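Local coordinates for aminotransferase, class III (Thermomicrobium roseum, PDB 6IO1) that catalyses (S)-enantioselective omega-transamination with pyridoxal 5'-phosphate as cofactor, as a thermostable class-III aminotransferase, at the interface of chains A and B. Coordinates in Å, arbitrary orientation; residue numbers count along the deposited sequence, not the author numbering. Chains: chain A/B, Aminotransferase, class III.

The four contacts sample one two-fold symmetric interface between identical chains, a dimer of the kind usual for class-III aminotransferases. Contact 2 and contact 3, with C-alpha centres about 15 Å apart, use largely the same residues with the chains exchanged: Lys130 and His320 of one subunit meet Ile157 of the other, and Glu126 meets Ala158. Contact 4 lies about 19 Å from contact 2 and 22 Å from contact 3, and continues the same segment through residues 323 and 324. Contact 1 stands apart, about 36 Å from contact 2. Contact 3 includes cofactor-pocket residues B:Ala122 and B:Tyr154, so subunit pairing and cofactor binding are spatially linked.

Contact 1: the interface of chains A and B. Residues chain A 94-95; chain B 4, 6, 11, 36-38.
A:Pro95 puts its pyrrolidine ring against B:Val36, B:Leu37 and B:Val38 and carries most of this patch, with 91 Å² of its surface hidden by chain B. Its ring atoms divide the work. CG meets the B:Val38 methyl CG1 at 3.6 Å, and the two side chains lie roughly perpendicular. CD sits 3.3 Å from the backbone carbonyl O of B:Leu37, a close carbon-to-oxygen approach, and 4.0 Å from the methyl CG1 of B:Val36. The B:Val38 methyl is directed there by a torsion that sets CG1 opposite the carbonyl carbon (chi1 -49°). On the same face as B:Val36, B:Leu11 brings CD1 to 4.1 Å from A:Pro95 CG. B:Trp6 comes instead from the CB side and turns a face of its indole towards the proline, with A:Pro95 CG 4.2 Å above the indole plane and displaced towards the rim; its CD1 is 4.1 Å from A:Pro95 CB. A glycine in place of A:Pro95 would probably open a gap between B:Val38, B:Leu11 and B:Trp6, since the ring carbons that touch all three would be gone. Further out, A:Ser94 contributes mainly backbone, its CA lying near B:Leu37 O. In the fold, A:Pro95 is the first residue of helix 95-107, and it packs against strand 35-41, together with helix 8-18 and the N-terminal stretch of chain B.

Contact 2: the interface of chains A and B. Residues chain A 157-158, 162, 174; chain B 126, 130, 319-320.
The terminal nitrogen NZ of B:Lys130 is gripped from both subunits. It donates across the interface to the backbone O of A:Ile157 at 3.0 Å, and within its own chain to B:His320 ND1 at 2.9 Å. The first bond lies in the carbonyl plane on a lone pair, with a C=O...NZ angle of 137°; in the second, NZ lies close to the imidazole plane, at the ring edge. The lysine chain is otherwise extended but turns at chi3 (73°), which carries CE over one face of the A:Phe174 ring, 3.5 Å above its plane and offset towards the rim. That phenyl ring has the backbone O of B:Lys130 at its edge, in plane, while its CE2 comes within 3.2 Å of B:Met319 O. A:Leu162 meets the lysine tip to tip through CD2. The imidazole is also packed from chain A: A:Ile157 CD1 reaches B:His320 CE1 at 3.4 Å, the side chains crossing at about a right angle. A methionine replacing B:Lys130 would probably leave A:Ile157 O and B:His320 ND1 without their shared donor and free the imidazole to turn. Nearby, B:Glu126 lays CG against A:Ala158 CA at 3.9 Å. B:Lys130 and B:Glu126 sit on helix 121-138, whose start helps form the cofactor pocket, while A:Ile157 and A:Ala158 belong to the loop directly following pocket residue A:Gly156.

Contact 3: the interface of chains A and B. Residues chain A 126, 130, 320-322; chain B 122, 154, 157-158.
B:Ile157 inserts its side chain among A:Lys130, A:His320, A:Gly321 and A:Phe322. Its CB stands 3.8 Å from A:Lys130 NZ, which bonds to the backbone O of B:Ile157 in the carbonyl plane, repeating with chains exchanged the lysine link at the other half of the dimer. CG1 and the terminal methyl CD1 both lie 3.2 Å from the backbone O of A:Gly321; the torsion that brings them there is a cramped one, with CG1 wedged between backbone N and carbonyl carbon (chi1 39°). CD1 also touches A:His320 CE1 at 3.6 Å and rests over the centre of the A:Phe322 ring, 3.8 Å above its plane, as a CH-pi contact. The phenyl is therefore covered on one face by the isoleucine, while the methyl CB of B:Ala158 packs 3.4 Å from A:Phe322 CE1 and CZ alike. B:Ala122, on helix 121-138 and part of the cofactor pocket, adds its methyl from farther off. B:Ala158 CB also meets A:Glu126 CG at 3.6 Å, so the one methyl touches both the phenyl and that aliphatic stem. This hydrophobic cluster probably fixes the 320-322 loop of one subunit beside the cofactor site of the other. A water provides the polar connection there: it is 2.7 Å from A:Gly321 O and lies at the edge of the B:Tyr154 ring, in plane, 2.5 Å from the phenol OH.

Contact 4: the interface of chains A and B. Residues chain A 59-60, 62-63, 294; chain B 85, 323-324.
Two torsions bring A:Asn62 and B:Phe85 together: the asparagine holds CG between its backbone N and carbonyl carbon (chi1 55°), and the phenylalanine swings its ring opposite its own N (chi1 -176°). In this class-III aminotransferase dimer, the outcome is an amide standing on an aromatic face, and the contact is likely to steady the B:Thr323-B:Tyr324 segment, which follows residues lying beside the partner's cofactor site. A:Asn62 ND2 lies 3.1 Å above the B:Phe85 ring plane, shifted towards the CD2-CE2 rim, and the amide and ring planes are 89° apart. The amide is probably kept from turning by its other end, where OD1 accepts a hydrogen bond from the backbone N of A:Leu60 at 2.8 Å, nearly straight at the hydrogen although the donor is well above the carbonyl plane. The same face of the phenyl carries B:Tyr324, whose CE1 also comes to 3.4 Å from A:Asn62 ND2, so this nitrogen is flanked by two aromatic rings of chain B. A:Leu60 and B:Thr323 run past each other in opposite directions, with CD1 of the leucine 3.7 Å from the threonine methyl CG2 and 3.4 Å from its backbone O. At the base of the phenyl, A:Gly294 O approaches B:Phe85 CB at 3.4 Å. A:Gly294 CA packs 3.8 Å from B:Tyr324 CE1, an approach that the absent side chain is likely to permit.

Contact 1: the interface of chains A and B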
ATOM      1  N   SER A  94      -3.618 -18.822  -1.398  1.00 13.08           N
ATOM      2  CA  SER A  94      -5.016 -19.201  -1.290  1.00 15.66           C
ATOM      3  C   SER A  94      -5.607 -19.448  -2.674  1.00 14.54           C
ATOM      4  O   SER A  94      -5.085 -18.955  -3.680  1.00 14.51           O
ATOM      5  CB  SER A  94      -5.820 -18.110  -0.568  1.00 14.13           C
ATOM      6  OG  SER A  94      -6.044 -16.993  -1.412  1.00 14.21           O
ATOM      7  N   PRO A  95      -6.693 -20.214  -2.765  1.00 14.39           N
ATOM      8  CA  PRO A  95      -7.298 -20.513  -4.077  1.00 15.50           C
ATOM      9  C   PRO A  95      -7.718 -19.265  -4.839  1.00 15.58           C
ATOM     10  O   PRO A  95      -7.480 -19.191  -6.056  1.00 15.06           O
ATOM     11  CB  PRO A  95      -8.507 -21.386  -3.712  1.00 18.78           C
ATOM     12  CG  PRO A  95      -8.077 -22.077  -2.471  1.00 18.66           C
ATOM     13  CD  PRO A  95      -7.262 -21.064  -1.703  1.00 14.73           C
TER
ATOM     14  N   GLU B   4     -17.194 -23.115  -4.716  1.00 39.77           N
ATOM     15  CA  GLU B   4     -15.824 -23.372  -5.144  1.00 42.01           C
ATOM     16  C   GLU B   4     -15.744 -24.623  -6.011  1.00 40.68           C
ATOM     17  O   GLU B   4     -16.377 -25.635  -5.713  1.00 43.40           O
ATOM     18  CB  GLU B   4     -14.908 -23.524  -3.932  1.00 40.84           C
ATOM     19  CG  GLU B   4     -14.842 -22.301  -3.040  1.00 40.34           C
ATOM     20  CD  GLU B   4     -13.690 -22.366  -2.061  1.00 42.30           C
ATOM     21  OE1 GLU B   4     -12.735 -21.575  -2.205  1.00 49.12           O
ATOM     22  OE2 GLU B   4     -13.739 -23.217  -1.149  1.00 49.53           O
ATOM     23  N   TRP B   6     -12.451 -25.930  -7.187  1.00 37.42           N
ATOM     24  CA  TRP B   6     -11.012 -26.044  -7.365  1.00 34.99           C
ATOM     25  C   TRP B   6     -10.543 -27.440  -6.978  1.00 31.51           C
ATOM     26  O   TRP B   6     -11.115 -28.084  -6.096  1.00 31.61           O
ATOM     27  CB  TRP B   6     -10.263 -24.999  -6.526  1.00 33.79           C
ATOM     28  CG  TRP B   6     -10.640 -24.988  -5.059  1.00 31.78           C
ATOM     29  CD1 TRP B   6     -11.460 -24.092  -4.433  1.00 34.56           C
ATOM     30  CD2 TRP B   6     -10.203 -25.905  -4.040  1.00 29.14           C
ATOM     31  NE1 TRP B   6     -11.565 -24.397  -3.098  1.00 35.24           N
ATOM     32  CE2 TRP B   6     -10.804 -25.504  -2.831  1.00 30.32           C
ATOM     33  CE3 TRP B   6      -9.360 -27.023  -4.035  1.00 25.01           C
ATOM     34  CZ2 TRP B   6     -10.595 -26.184  -1.632  1.00 28.93           C
ATOM     35  CZ3 TRP B   6      -9.160 -27.698  -2.846  1.00 23.62           C
ATOM     36  CH2 TRP B   6      -9.771 -27.275  -1.662  1.00 24.96           C
ATOM     37  N   LEU B  11      -4.614 -26.219  -8.760  1.00 21.43           N
ATOM     38  CA  LEU B  11      -4.188 -25.013  -8.058  1.00 18.04           C
ATOM     39  C   LEU B  11      -2.670 -24.927  -7.989  1.00 15.68           C
ATOM     40  O   LEU B  11      -2.093 -23.853  -8.196  1.00 17.53           O
ATOM     41  CB  LEU B  11      -4.791 -24.982  -6.654  1.00 17.95           C
ATOM     42  CG  LEU B  11      -6.298 -24.740  -6.558  1.00 21.21           C
ATOM     43  CD1 LEU B  11      -6.767 -24.920  -5.125  1.00 20.88           C
ATOM     44  CD2 LEU B  11      -6.657 -23.355  -7.073  1.00 20.92           C
ATOM     45  N   VAL B  36      -0.999 -24.521  -0.372  1.00 14.71           N
ATOM     46  CA  VAL B  36      -2.251 -23.825  -0.648  1.00 14.74           C
ATOM     47  C   VAL B  36      -3.166 -23.998   0.556  1.00 14.15           C
ATOM     48  O   VAL B  36      -3.636 -25.105   0.834  1.00 15.91           O
ATOM     49  CB  VAL B  36      -2.915 -24.349  -1.928  1.00 13.49           C
ATOM     50  CG1 VAL B  36      -4.186 -23.569  -2.223  1.00 13.03           C
ATOM     51  CG2 VAL B  36      -1.946 -24.273  -3.099  1.00 14.80           C
ATOM     52  N   LEU B  37      -3.435 -22.901   1.258  1.00 15.58           N
ATOM     53  CA  LEU B  37      -4.327 -22.899   2.411  1.00 15.35           C
ATOM     54  C   LEU B  37      -5.704 -22.425   1.968  1.00 13.68           C
ATOM     55  O   LEU B  37      -5.822 -21.409   1.276  1.00 15.70           O
ATOM     56  CB  LEU B  37      -3.781 -22.002   3.521  1.00 12.32           C
ATOM     57  CG  LEU B  37      -2.382 -22.364   4.026  1.00 15.10           C
ATOM     58  CD1 LEU B  37      -1.957 -21.431   5.147  1.00 18.80           C
ATOM     59  CD2 LEU B  37      -2.337 -23.814   4.482  1.00 13.25           C
ATOM     60  N   VAL B  38      -6.740 -23.159   2.368  1.00 13.93           N
ATOM     61  CA  VAL B  38      -8.084 -22.944   1.842  1.00 14.73           C
ATOM     62  C   VAL B  38      -9.113 -22.626   2.915  1.00 15.88           C
ATOM     63  O   VAL B  38     -10.209 -22.159   2.571  1.00 15.75           O
ATOM     64  CB  VAL B  38      -8.560 -24.158   1.013  1.00 15.29           C
ATOM     65  CG1 VAL B  38      -7.497 -24.572   0.009  1.00 16.39           C
ATOM     66  CG2 VAL B  38      -8.911 -25.320   1.930  1.00 15.67           C
TER

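Contact 2: the interface of chains A and B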
ATOM      1  N   ILE A 157       2.630   8.181  -4.544  1.00 38.84           N
ATOM      2  CA  ILE A 157       3.311   9.116  -3.652  1.00 37.52           C
ATOM      3  C   ILE A 157       4.178   8.392  -2.621  1.00 36.33           C
ATOM      4  O   ILE A 157       4.527   8.964  -1.593  1.00 32.82           O
ATOM      5  CB  ILE A 157       2.324  10.080  -2.961  1.00 34.42           C
ATOM      6  CG1 ILE A 157       1.082   9.353  -2.438  1.00 29.47           C
ATOM      7  CG2 ILE A 157       1.937  11.212  -3.902  1.00 35.71           C
ATOM      8  CD1 ILE A 157       1.271   8.557  -1.170  1.00 28.21           C
ATOM      9  N   ALA A 158       4.532   7.139  -2.882  1.00 38.25           N
ATOM     10  CA  ALA A 158       5.433   6.406  -2.000  1.00 35.89           C
ATOM     11  C   ALA A 158       6.741   6.141  -2.734  1.00 37.91           C
ATOM     12  O   ALA A 158       7.723   6.859  -2.549  1.00 42.10           O
ATOM     13  CB  ALA A 158       4.801   5.104  -1.546  1.00 34.22           C
ATOM     14  N   LEU A 162       6.906   7.972  -6.295  1.00 39.52           N
ATOM     15  CA  LEU A 162       6.843   9.424  -6.134  1.00 39.56           C
ATOM     16  C   LEU A 162       7.828  10.118  -7.064  1.00 39.59           C
ATOM     17  O   LEU A 162       7.510  11.154  -7.661  1.00 40.30           O
ATOM     18  CB  LEU A 162       7.110   9.801  -4.675  1.00 37.15           C
ATOM     19  CG  LEU A 162       7.263  11.271  -4.266  1.00 39.03           C
ATOM     20  CD1 LEU A 162       6.061  12.106  -4.668  1.00 38.98           C
ATOM     21  CD2 LEU A 162       7.486  11.365  -2.767  1.00 35.66           C
ATOM     22  N   PHE A 174       8.463  17.389   1.126  1.00 29.36           N
ATOM     23  CA  PHE A 174       8.574  16.012   1.588  1.00 28.39           C
ATOM     24  C   PHE A 174      10.008  15.495   1.587  1.00 28.29           C
ATOM     25  O   PHE A 174      10.227  14.302   1.824  1.00 27.16           O
ATOM     26  CB  PHE A 174       7.674  15.100   0.752  1.00 27.97           C
ATOM     27  CG  PHE A 174       6.212  15.384   0.927  1.00 27.37           C
ATOM     28  CD1 PHE A 174       5.600  15.214   2.157  1.00 23.98           C
ATOM     29  CD2 PHE A 174       5.454  15.846  -0.131  1.00 28.50           C
ATOM     30  CE1 PHE A 174       4.256  15.486   2.323  1.00 23.16           C
ATOM     31  CE2 PHE A 174       4.110  16.120   0.025  1.00 27.53           C
ATOM     32  CZ  PHE A 174       3.510  15.940   1.254  1.00 24.88           C
TER
ATOM     33  N   GLU B 126       5.932   5.176   5.278  1.00 15.13           N
ATOM     34  CA  GLU B 126       6.219   6.225   4.305  1.00 17.28           C
ATOM     35  C   GLU B 126       5.444   7.493   4.632  1.00 15.50           C
ATOM     36  O   GLU B 126       5.993   8.603   4.573  1.00 16.44           O
ATOM     37  CB  GLU B 126       5.882   5.747   2.893  1.00 19.99           C
ATOM     38  CG  GLU B 126       5.890   6.848   1.840  1.00 22.78           C
ATOM     39  CD  GLU B 126       7.290   7.227   1.390  1.00 31.41           C
ATOM     40  OE1 GLU B 126       7.410   8.076   0.482  1.00 33.82           O
ATOM     41  OE2 GLU B 126       8.270   6.681   1.939  1.00 32.81           O
ATOM     42  N   LYS B 130       7.195  11.101   5.579  1.00 16.05           N
ATOM     43  CA  LYS B 130       6.848  12.297   4.820  1.00 15.55           C
ATOM     44  C   LYS B 130       6.204  13.349   5.713  1.00 14.96           C
ATOM     45  O   LYS B 130       6.451  14.546   5.543  1.00 15.89           O
ATOM     46  CB  LYS B 130       5.924  11.932   3.656  1.00 17.18           C
ATOM     47  CG  LYS B 130       6.583  11.041   2.614  1.00 20.75           C
ATOM     48  CD  LYS B 130       5.650  10.740   1.451  1.00 23.05           C
ATOM     49  CE  LYS B 130       5.463  11.956   0.560  1.00 25.17           C
ATOM     50  NZ  LYS B 130       4.431  11.725  -0.487  1.00 25.05           N
ATOM     51  N   MET B 319      -0.402  17.556  -0.112  1.00 20.85           N
ATOM     52  CA  MET B 319      -0.176  16.788  -1.337  1.00 21.87           C
ATOM     53  C   MET B 319       0.424  15.415  -1.024  1.00 20.30           C
ATOM     54  O   MET B 319       1.524  15.069  -1.451  1.00 27.70           O
ATOM     55  CB  MET B 319       0.709  17.577  -2.294  1.00 26.49           C
ATOM     56  CG  MET B 319       0.096  18.885  -2.770  1.00 27.42           C
ATOM     57  SD  MET B 319      -1.439  18.653  -3.689  1.00 26.84           S
ATOM     58  CE  MET B 319      -0.838  17.815  -5.152  1.00 30.98           C
ATOM     59  N   HIS B 320      -0.333  14.624  -0.267  1.00 18.14           N
ATOM     60  CA  HIS B 320       0.062  13.254   0.024  1.00 19.56           C
ATOM     61  C   HIS B 320      -1.179  12.418   0.283  1.00 18.56           C
ATOM     62  O   HIS B 320      -2.119  12.876   0.938  1.00 16.35           O
ATOM     63  CB  HIS B 320       1.002  13.183   1.231  1.00 19.28           C
ATOM     64  CG  HIS B 320       1.209  11.794   1.752  1.00 18.41           C
ATOM     65  ND1 HIS B 320       2.195  10.960   1.275  1.00 18.35           N
ATOM     66  CD2 HIS B 320       0.551  11.092   2.705  1.00 18.26           C
ATOM     67  CE1 HIS B 320       2.140   9.805   1.913  1.00 19.79           C
ATOM     68  NE2 HIS B 320       1.150   9.859   2.786  1.00 18.41           N
TER

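Contact 3: the interface of chains A and B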
ATOM      1  N   GLU A 126       5.809   0.741  -7.411  1.00 16.52           N
ATOM      2  CA  GLU A 126       7.056   0.554  -6.621  1.00 18.31           C
ATOM      3  C   GLU A 126       7.590  -0.857  -6.896  1.00 14.95           C
ATOM      4  O   GLU A 126       8.812  -0.998  -7.100  1.00 15.07           O
ATOM      5  CB  GLU A 126       6.761   0.739  -5.132  1.00 18.52           C
ATOM      6  CG  GLU A 126       7.991   0.604  -4.251  1.00 23.38           C
ATOM      7  CD  GLU A 126       9.041   1.681  -4.460  1.00 29.35           C
ATOM      8  OE1 GLU A 126      10.114   1.588  -3.832  1.00 32.26           O
ATOM      9  OE2 GLU A 126       8.783   2.612  -5.248  1.00 32.33           O
ATOM     10  N   LYS A 130      11.140  -1.845  -8.858  1.00 14.55           N
ATOM     11  CA  LYS A 130      12.092  -2.732  -8.202  1.00 14.88           C
ATOM     12  C   LYS A 130      12.326  -3.994  -9.022  1.00 15.97           C
ATOM     13  O   LYS A 130      13.451  -4.495  -9.088  1.00 16.21           O
ATOM     14  CB  LYS A 130      11.606  -3.085  -6.797  1.00 15.87           C
ATOM     15  CG  LYS A 130      11.556  -1.898  -5.849  1.00 18.94           C
ATOM     16  CD  LYS A 130      11.143  -2.314  -4.447  1.00 18.96           C
ATOM     17  CE  LYS A 130      12.245  -3.103  -3.760  1.00 18.53           C
ATOM     18  NZ  LYS A 130      11.802  -3.659  -2.452  1.00 21.33           N
ATOM     19  N   HIS A 320      11.280  -9.144  -1.747  1.00 17.20           N
ATOM     20  CA  HIS A 320      10.310  -8.074  -1.922  1.00 16.79           C
ATOM     21  C   HIS A 320       8.917  -8.613  -1.652  1.00 17.93           C
ATOM     22  O   HIS A 320       8.591  -9.735  -2.050  1.00 16.82           O
ATOM     23  CB  HIS A 320      10.360  -7.466  -3.326  1.00 17.99           C
ATOM     24  CG  HIS A 320       9.273  -6.470  -3.580  1.00 16.71           C
ATOM     25  ND1 HIS A 320       9.404  -5.133  -3.272  1.00 16.20           N
ATOM     26  CD2 HIS A 320       8.026  -6.617  -4.087  1.00 18.22           C
ATOM     27  CE1 HIS A 320       8.290  -4.498  -3.589  1.00 17.47           C
ATOM     28  NE2 HIS A 320       7.438  -5.376  -4.085  1.00 18.63           N
ATOM     29  N   GLY A 321       8.102  -7.808  -0.975  1.00 17.92           N
ATOM     30  CA  GLY A 321       6.721  -8.169  -0.753  1.00 18.82           C
ATOM     31  C   GLY A 321       6.003  -7.299   0.255  1.00 19.37           C
ATOM     32  O   GLY A 321       6.582  -6.882   1.263  1.00 19.57           O
ATOM     33  N   PHE A 322       4.730  -7.033  -0.006  1.00 17.55           N
ATOM     34  CA  PHE A 322       3.861  -6.335   0.924  1.00 17.14           C
ATOM     35  C   PHE A 322       3.009  -7.352   1.672  1.00 17.67           C
ATOM     36  O   PHE A 322       2.645  -8.397   1.129  1.00 17.62           O
ATOM     37  CB  PHE A 322       2.973  -5.329   0.194  1.00 16.66           C
ATOM     38  CG  PHE A 322       3.740  -4.237  -0.491  1.00 18.89           C
ATOM     39  CD1 PHE A 322       4.120  -3.102   0.202  1.00 19.69           C
ATOM     40  CD2 PHE A 322       4.092  -4.354  -1.826  1.00 17.42           C
ATOM     41  CE1 PHE A 322       4.828  -2.101  -0.424  1.00 19.23           C
ATOM     42  CE2 PHE A 322       4.802  -3.354  -2.458  1.00 18.51           C
ATOM     43  CZ  PHE A 322       5.171  -2.226  -1.757  1.00 21.08           C
TER
ATOM     44  N   ALA B 122       4.055  -0.543   5.190  1.00 18.48           N
ATOM     45  CA  ALA B 122       4.990   0.273   4.420  1.00 17.53           C
ATOM     46  C   ALA B 122       4.369   1.610   4.045  1.00 15.71           C
ATOM     47  O   ALA B 122       5.031   2.653   4.115  1.00 15.25           O
ATOM     48  CB  ALA B 122       5.451  -0.473   3.169  1.00 20.27           C
ATOM     49  N   TYR B 154      12.893  -3.389  10.633  1.00 24.06           N
ATOM     50  CA  TYR B 154      12.105  -3.661   9.434  1.00 24.69           C
ATOM     51  C   TYR B 154      10.865  -2.778   9.456  1.00 22.91           C
ATOM     52  O   TYR B 154      10.010  -2.927  10.334  1.00 22.47           O
ATOM     53  CB  TYR B 154      11.718  -5.136   9.333  1.00 24.87           C
ATOM     54  CG  TYR B 154      11.019  -5.455   8.032  1.00 27.67           C
ATOM     55  CD1 TYR B 154      11.745  -5.698   6.874  1.00 28.88           C
ATOM     56  CD2 TYR B 154       9.633  -5.489   7.955  1.00 28.34           C
ATOM     57  CE1 TYR B 154      11.111  -5.978   5.679  1.00 30.24           C
ATOM     58  CE2 TYR B 154       8.993  -5.769   6.766  1.00 28.83           C
ATOM     59  CZ  TYR B 154       9.734  -6.015   5.632  1.00 30.12           C
ATOM     60  OH  TYR B 154       9.094  -6.295   4.446  1.00 30.47           O
ATOM     61  N   ILE B 157       9.285  -2.462   2.655  1.00 28.03           N
ATOM     62  CA  ILE B 157      10.227  -2.581   1.552  1.00 29.20           C
ATOM     63  C   ILE B 157       9.878  -1.645   0.395  1.00 28.70           C
ATOM     64  O   ILE B 157      10.382  -1.812  -0.710  1.00 26.85           O
ATOM     65  CB  ILE B 157      10.329  -4.043   1.074  1.00 26.02           C
ATOM     66  CG1 ILE B 157       8.957  -4.725   1.084  1.00 23.16           C
ATOM     67  CG2 ILE B 157      11.293  -4.823   1.946  1.00 28.70           C
ATOM     68  CD1 ILE B 157       8.033  -4.314  -0.044  1.00 24.00           C
ATOM     69  N   ALA B 158       9.025  -0.656   0.634  1.00 27.30           N
ATOM     70  CA  ALA B 158       8.692   0.339  -0.375  1.00 31.19           C
ATOM     71  C   ALA B 158       9.103   1.727   0.093  1.00 31.78           C
ATOM     72  O   ALA B 158       8.928   2.073   1.268  1.00 34.30           O
ATOM     73  CB  ALA B 158       7.205   0.341  -0.700  1.00 30.47           C
TER
HETATM   74  O   HOH W   1       6.695  -6.277   3.915  1.00 27.17           O

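Contact 4: the interface of chains A and B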
ATOM      1  N   GLY A  59     -15.482   7.578  -7.240  1.00 17.17           N
ATOM      2  CA  GLY A  59     -14.563   7.551  -6.124  1.00 14.76           C
ATOM      3  C   GLY A  59     -13.235   8.159  -6.520  1.00 13.82           C
ATOM      4  O   GLY A  59     -13.070   9.382  -6.489  1.00 14.65           O
ATOM      5  N   LEU A  60     -12.278   7.308  -6.896  1.00 15.98           N
ATOM      6  CA  LEU A  60     -10.966   7.738  -7.381  1.00 14.44           C
ATOM      7  C   LEU A  60     -10.635   6.935  -8.645  1.00 14.16           C
ATOM      8  O   LEU A  60      -9.721   6.111  -8.656  1.00 14.50           O
ATOM      9  CB  LEU A  60      -9.897   7.567  -6.303  1.00 13.43           C
ATOM     10  CG  LEU A  60      -9.979   8.534  -5.120  1.00 13.20           C
ATOM     11  CD1 LEU A  60      -8.864   8.261  -4.125  1.00 14.93           C
ATOM     12  CD2 LEU A  60      -9.930   9.974  -5.601  1.00 14.66           C
ATOM     13  N   ASN A  62     -12.138   4.485  -9.772  1.00 15.08           N
ATOM     14  CA  ASN A  62     -12.054   3.054  -9.495  1.00 15.00           C
ATOM     15  C   ASN A  62     -13.374   2.314  -9.334  1.00 13.70           C
ATOM     16  O   ASN A  62     -13.369   1.090  -9.488  1.00 15.47           O
ATOM     17  CB  ASN A  62     -11.202   2.796  -8.241  1.00 16.08           C
ATOM     18  CG  ASN A  62     -11.693   3.541  -7.021  1.00 13.90           C
ATOM     19  OD1 ASN A  62     -12.456   4.497  -7.124  1.00 13.75           O
ATOM     20  ND2 ASN A  62     -11.240   3.110  -5.851  1.00 16.12           N
ATOM     21  N   VAL A  63     -14.496   2.980  -9.071  1.00 13.01           N
ATOM     22  CA  VAL A  63     -15.748   2.246  -8.895  1.00 13.38           C
ATOM     23  C   VAL A  63     -16.354   1.983 -10.268  1.00 12.54           C
ATOM     24  O   VAL A  63     -17.360   2.594 -10.649  1.00 13.65           O
ATOM     25  CB  VAL A  63     -16.726   2.995  -7.972  1.00 13.38           C
ATOM     26  CG1 VAL A  63     -17.900   2.096  -7.603  1.00 13.62           C
ATOM     27  CG2 VAL A  63     -16.011   3.460  -6.715  1.00 14.95           C
ATOM     28  N   GLY A 294     -12.977  -0.904  -6.523  1.00 15.85           N
ATOM     29  CA  GLY A 294     -12.762  -0.219  -5.268  1.00 14.73           C
ATOM     30  C   GLY A 294     -13.417  -0.866  -4.070  1.00 15.37           C
ATOM     31  O   GLY A 294     -13.315  -0.323  -2.962  1.00 15.55           O
TER
ATOM     32  N   PHE B  85     -16.779   2.032  -1.367  1.00 15.85           N
ATOM     33  CA  PHE B  85     -15.640   2.937  -1.421  1.00 16.11           C
ATOM     34  C   PHE B  85     -16.126   4.375  -1.401  1.00 15.23           C
ATOM     35  O   PHE B  85     -16.880   4.797  -2.283  1.00 15.23           O
ATOM     36  CB  PHE B  85     -14.774   2.697  -2.659  1.00 15.25           C
ATOM     37  CG  PHE B  85     -13.544   3.559  -2.698  1.00 14.43           C
ATOM     38  CD1 PHE B  85     -12.585   3.452  -1.705  1.00 15.59           C
ATOM     39  CD2 PHE B  85     -13.358   4.490  -3.706  1.00 13.99           C
ATOM     40  CE1 PHE B  85     -11.455   4.246  -1.723  1.00 14.90           C
ATOM     41  CE2 PHE B  85     -12.227   5.289  -3.730  1.00 14.90           C
ATOM     42  CZ  PHE B  85     -11.275   5.165  -2.736  1.00 15.20           C
ATOM     43  N   THR B 323      -4.602   5.916  -2.512  1.00 17.59           N
ATOM     44  CA  THR B 323      -5.962   5.902  -3.047  1.00 16.34           C
ATOM     45  C   THR B 323      -6.964   5.326  -2.051  1.00 15.20           C
ATOM     46  O   THR B 323      -8.058   5.873  -1.875  1.00 15.32           O
ATOM     47  CB  THR B 323      -5.999   5.110  -4.354  1.00 17.85           C
ATOM     48  OG1 THR B 323      -5.291   5.830  -5.373  1.00 22.26           O
ATOM     49  CG2 THR B 323      -7.435   4.881  -4.804  1.00 16.84           C
ATOM     50  N   TYR B 324      -6.604   4.236  -1.379  1.00 15.75           N
ATOM     51  CA  TYR B 324      -7.532   3.517  -0.519  1.00 15.10           C
ATOM     52  C   TYR B 324      -7.464   3.965   0.936  1.00 14.54           C
ATOM     53  O   TYR B 324      -7.899   3.224   1.825  1.00 16.29           O
ATOM     54  CB  TYR B 324      -7.293   2.012  -0.646  1.00 15.84           C
ATOM     55  CG  TYR B 324      -7.838   1.478  -1.947  1.00 16.42           C
ATOM     56  CD1 TYR B 324      -9.164   1.691  -2.296  1.00 15.16           C
ATOM     57  CD2 TYR B 324      -7.025   0.796  -2.843  1.00 17.17           C
ATOM     58  CE1 TYR B 324      -9.675   1.222  -3.486  1.00 18.13           C
ATOM     59  CE2 TYR B 324      -7.529   0.322  -4.040  1.00 16.14           C
ATOM     60  CZ  TYR B 324      -8.855   0.539  -4.355  1.00 15.76           C
ATOM     61  OH  TYR B 324      -9.369   0.072  -5.540  1.00 17.22           O
TER